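PDB 1JQG: carboxypeptidase A from Helicoverpa armigera, which probably removes C-terminal residues from peptides as a zinc-dependent digestive carboxypeptidase of the mid-gut, the chain here still carrying its pro-segment. Local coordinates for residues Leu47-Trp52 / Gly61-Pro66. Residues are numbered along the deposited sequence; the frame is centred on the assembly and turned at random.
Sequences LMLDVW and GKVLVP
Trp-52 can be followed outward along Leu-64. Its CB lies 3.4 Å from the carbonyl O of Lys-62, beside the weak bond, bent to 122° at the hydrogen, that Trp-52 N gives to the same oxygen. CG lies anti to the carbonyl carbon (chi1 -69°), and the indole meets the neighbouring strand obliquely: NE1 sits 3.7 Å from Leu-64 CB, CE2 touches that CB too, and CZ2 comes within 4.1 Å of Leu-64 CD1. NE1 also donates a weak hydrogen bond to Asp-50 OD2, an atom salt-bridged to Arg-183 of the enzyme moiety and 3.7 Å from Leu-64 CD2. Beyond the hairpin, the Trp-52 ring meets Phe-395 edge-to-face. An alanine at Trp-52 would probably leave a gap beside Leu-64 and Phe-395 and take from Asp-50 OD2 the weak bond from the indole, leaving its salt bridge with Arg-183. The backbone pairing is better defined at Asp-50, whose O accepts from Leu-64 N at 2.7 Å with a 164° angle. Away from this site, Leu-49 CB packs 3.7 Å from Val-63 CG2 and its CD2 meets Pro-66 CD, with Phe-73 of helix 70-80 adding to this apolar layer. The 50-53/61-65 pair is thus an antiparallel hairpin at one side of the four-stranded pro-segment sheet, the side chain of Asp-50 about 10 Å from the zinc ion, consistent with the activation domain shielding the active-site cleft, as in other procarboxypeptidases.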
ATOM      1  N   LEU A  47       6.736 -20.845  10.322  1.00 34.79           N
ATOM      2  CA  LEU A  47       7.641 -20.213  11.264  1.00 32.05           C
ATOM      3  C   LEU A  47       7.150 -18.810  11.584  1.00 28.75           C
ATOM      4  O   LEU A  47       7.680 -18.131  12.430  1.00 27.54           O
ATOM      5  CB  LEU A  47       9.062 -20.152  10.737  1.00 28.36           C
ATOM      6  CG  LEU A  47      10.194 -20.279  11.767  1.00 39.14           C
ATOM      7  CD1 LEU A  47      10.002 -21.541  12.603  1.00 29.12           C
ATOM      8  CD2 LEU A  47      11.607 -20.351  11.166  1.00 31.04           C
ATOM      9  N   MET A  48       6.095 -18.392  10.932  1.00 31.54           N
ATOM     10  CA  MET A  48       5.494 -17.064  11.043  1.00 34.96           C
ATOM     11  C   MET A  48       6.477 -15.910  10.893  1.00 32.10           C
ATOM     12  O   MET A  48       6.613 -15.046  11.764  1.00 33.51           O
ATOM     13  CB  MET A  48       4.679 -16.936  12.333  1.00 38.38           C
ATOM     14  CG  MET A  48       3.521 -17.924  12.454  1.00 37.14           C
ATOM     15  SD  MET A  48       2.744 -18.012  14.064  1.00 38.08           S
ATOM     16  CE  MET A  48       3.935 -18.784  15.109  1.00 35.26           C
ATOM     17  N   LEU A  49       7.238 -15.924   9.812  1.00 29.48           N
ATOM     18  CA  LEU A  49       8.223 -14.889   9.524  1.00 31.15           C
ATOM     19  C   LEU A  49       7.605 -13.707   8.773  1.00 28.29           C
ATOM     20  O   LEU A  49       6.580 -13.839   8.124  1.00 27.42           O
ATOM     21  CB  LEU A  49       9.402 -15.443   8.694  1.00 27.07           C
ATOM     22  CG  LEU A  49      10.074 -16.690   9.306  1.00 36.92           C
ATOM     23  CD1 LEU A  49      11.011 -17.354   8.301  1.00 19.66           C
ATOM     24  CD2 LEU A  49      10.789 -16.263  10.591  1.00 31.28           C
ATOM     25  N   ASP A  50       8.268 -12.569   8.849  1.00 28.36           N
ATOM     26  CA  ASP A  50       7.851 -11.371   8.130  1.00 28.23           C
ATOM     27  C   ASP A  50       8.452 -11.387   6.717  1.00 27.80           C
ATOM     28  O   ASP A  50       9.620 -11.025   6.518  1.00 29.89           O
ATOM     29  CB  ASP A  50       8.305 -10.131   8.912  1.00 22.80           C
ATOM     30  CG  ASP A  50       7.779  -8.837   8.333  1.00 26.89           C
ATOM     31  OD1 ASP A  50       6.951  -8.906   7.404  1.00 28.82           O
ATOM     32  OD2 ASP A  50       8.183  -7.740   8.766  1.00 35.50           O
ATOM     33  N   VAL A  51       7.659 -11.810   5.753  1.00 25.09           N
ATOM     34  CA  VAL A  51       8.040 -11.832   4.350  1.00 23.67           C
ATOM     35  C   VAL A  51       7.824 -10.497   3.661  1.00 21.47           C
ATOM     36  O   VAL A  51       6.678 -10.090   3.383  1.00 26.92           O
ATOM     37  CB  VAL A  51       7.228 -12.907   3.592  1.00 24.95           C
ATOM     38  CG1 VAL A  51       7.650 -12.959   2.125  1.00 24.06           C
ATOM     39  CG2 VAL A  51       7.423 -14.249   4.278  1.00 27.63           C
ATOM     40  N   TRP A  52       8.886  -9.752   3.473  1.00 21.64           N
ATOM     41  CA  TRP A  52       8.827  -8.453   2.779  1.00 25.41           C
ATOM     42  C   TRP A  52       8.549  -8.628   1.287  1.00 28.37           C
ATOM     43  O   TRP A  52       7.757  -7.887   0.741  1.00 31.85           O
ATOM     44  CB  TRP A  52      10.168  -7.724   2.965  1.00 20.15           C
ATOM     45  CG  TRP A  52      10.419  -7.262   4.359  1.00 24.06           C
ATOM     46  CD1 TRP A  52       9.615  -7.472   5.458  1.00 26.25           C
ATOM     47  CD2 TRP A  52      11.552  -6.534   4.851  1.00 19.07           C
ATOM     48  NE1 TRP A  52      10.174  -6.911   6.576  1.00 21.92           N
ATOM     49  CE2 TRP A  52      11.372  -6.329   6.216  1.00 19.10           C
ATOM     50  CE3 TRP A  52      12.697  -6.019   4.239  1.00 23.71           C
ATOM     51  CZ2 TRP A  52      12.290  -5.622   7.000  1.00 19.30           C
ATOM     52  CZ3 TRP A  52      13.627  -5.324   5.024  1.00 26.26           C
ATOM     53  CH2 TRP A  52      13.409  -5.132   6.408  1.00 19.79           C
ATOM     54  N   GLY A  61      13.703 -12.928  -2.965  1.00 25.48           N
ATOM     55  CA  GLY A  61      12.860 -12.210  -2.027  1.00 25.14           C
ATOM     56  C   GLY A  61      13.583 -11.880  -0.743  1.00 24.65           C
ATOM     57  O   GLY A  61      14.735 -12.255  -0.553  1.00 22.94           O
ATOM     58  N   LYS A  62      12.948 -11.047   0.076  1.00 26.01           N
ATOM     59  CA  LYS A  62      13.504 -10.631   1.351  1.00 27.52           C
ATOM     60  C   LYS A  62      12.588 -11.004   2.520  1.00 28.15           C
ATOM     61  O   LYS A  62      11.368 -10.892   2.428  1.00 27.67           O
ATOM     62  CB  LYS A  62      13.785  -9.135   1.310  1.00 31.64           C
ATOM     63  CG  LYS A  62      14.941  -8.765   0.412  1.00 37.33           C
ATOM     64  CD  LYS A  62      15.541  -7.400   0.712  1.00 44.75           C
ATOM     65  CE  LYS A  62      16.563  -7.038  -0.364  1.00 54.25           C
ATOM     66  NZ  LYS A  62      16.953  -5.606  -0.433  1.00 58.54           N
ATOM     67  N   VAL A  63      13.217 -11.486   3.608  1.00 26.48           N
ATOM     68  CA  VAL A  63      12.430 -11.871   4.787  1.00 27.11           C
ATOM     69  C   VAL A  63      13.106 -11.429   6.078  1.00 26.59           C
ATOM     70  O   VAL A  63      14.335 -11.513   6.191  1.00 22.65           O
ATOM     71  CB  VAL A  63      12.169 -13.404   4.760  1.00 28.26           C
ATOM     72  CG1 VAL A  63      13.471 -14.155   4.568  1.00 30.45           C
ATOM     73  CG2 VAL A  63      11.359 -13.927   5.933  1.00 20.89           C
ATOM     74  N   LEU A  64      12.294 -10.889   7.011  1.00 24.02           N
ATOM     75  CA  LEU A  64      12.821 -10.484   8.308  1.00 23.15           C
ATOM     76  C   LEU A  64      12.761 -11.618   9.326  1.00 21.08           C
ATOM     77  O   LEU A  64      11.697 -12.144   9.589  1.00 28.92           O
ATOM     78  CB  LEU A  64      12.011  -9.283   8.817  1.00 25.78           C
ATOM     79  CG  LEU A  64      12.481  -8.657  10.145  1.00 22.73           C
ATOM     80  CD1 LEU A  64      13.840  -8.034   9.884  1.00 17.65           C
ATOM     81  CD2 LEU A  64      11.437  -7.666  10.581  1.00 22.70           C
ATOM     82  N   VAL A  65      13.889 -12.095   9.796  1.00 23.87           N
ATOM     83  CA  VAL A  65      13.981 -13.245  10.686  1.00 26.31           C
ATOM     84  C   VAL A  65      14.474 -12.872  12.085  1.00 28.61           C
ATOM     85  O   VAL A  65      15.517 -12.240  12.291  1.00 27.97           O
ATOM     86  CB  VAL A  65      14.943 -14.314  10.123  1.00 25.04           C
ATOM     87  CG1 VAL A  65      15.075 -15.487  11.115  1.00 17.64           C
ATOM     88  CG2 VAL A  65      14.586 -14.696   8.678  1.00 18.40           C
ATOM     89  N   PRO A  66      13.691 -13.191  13.099  1.00 29.83           N
ATOM     90  CA  PRO A  66      14.028 -12.950  14.502  1.00 33.53           C
ATOM     91  C   PRO A  66      15.333 -13.588  14.933  1.00 36.51           C
ATOM     92  O   PRO A  66      15.753 -14.634  14.441  1.00 37.59           O
ATOM     93  CB  PRO A  66      12.845 -13.529  15.281  1.00 27.96           C
ATOM     94  CG  PRO A  66      11.715 -13.464  14.296  1.00 24.84           C
ATOM     95  CD  PRO A  66      12.354 -13.831  12.979  1.00 28.40           C
TER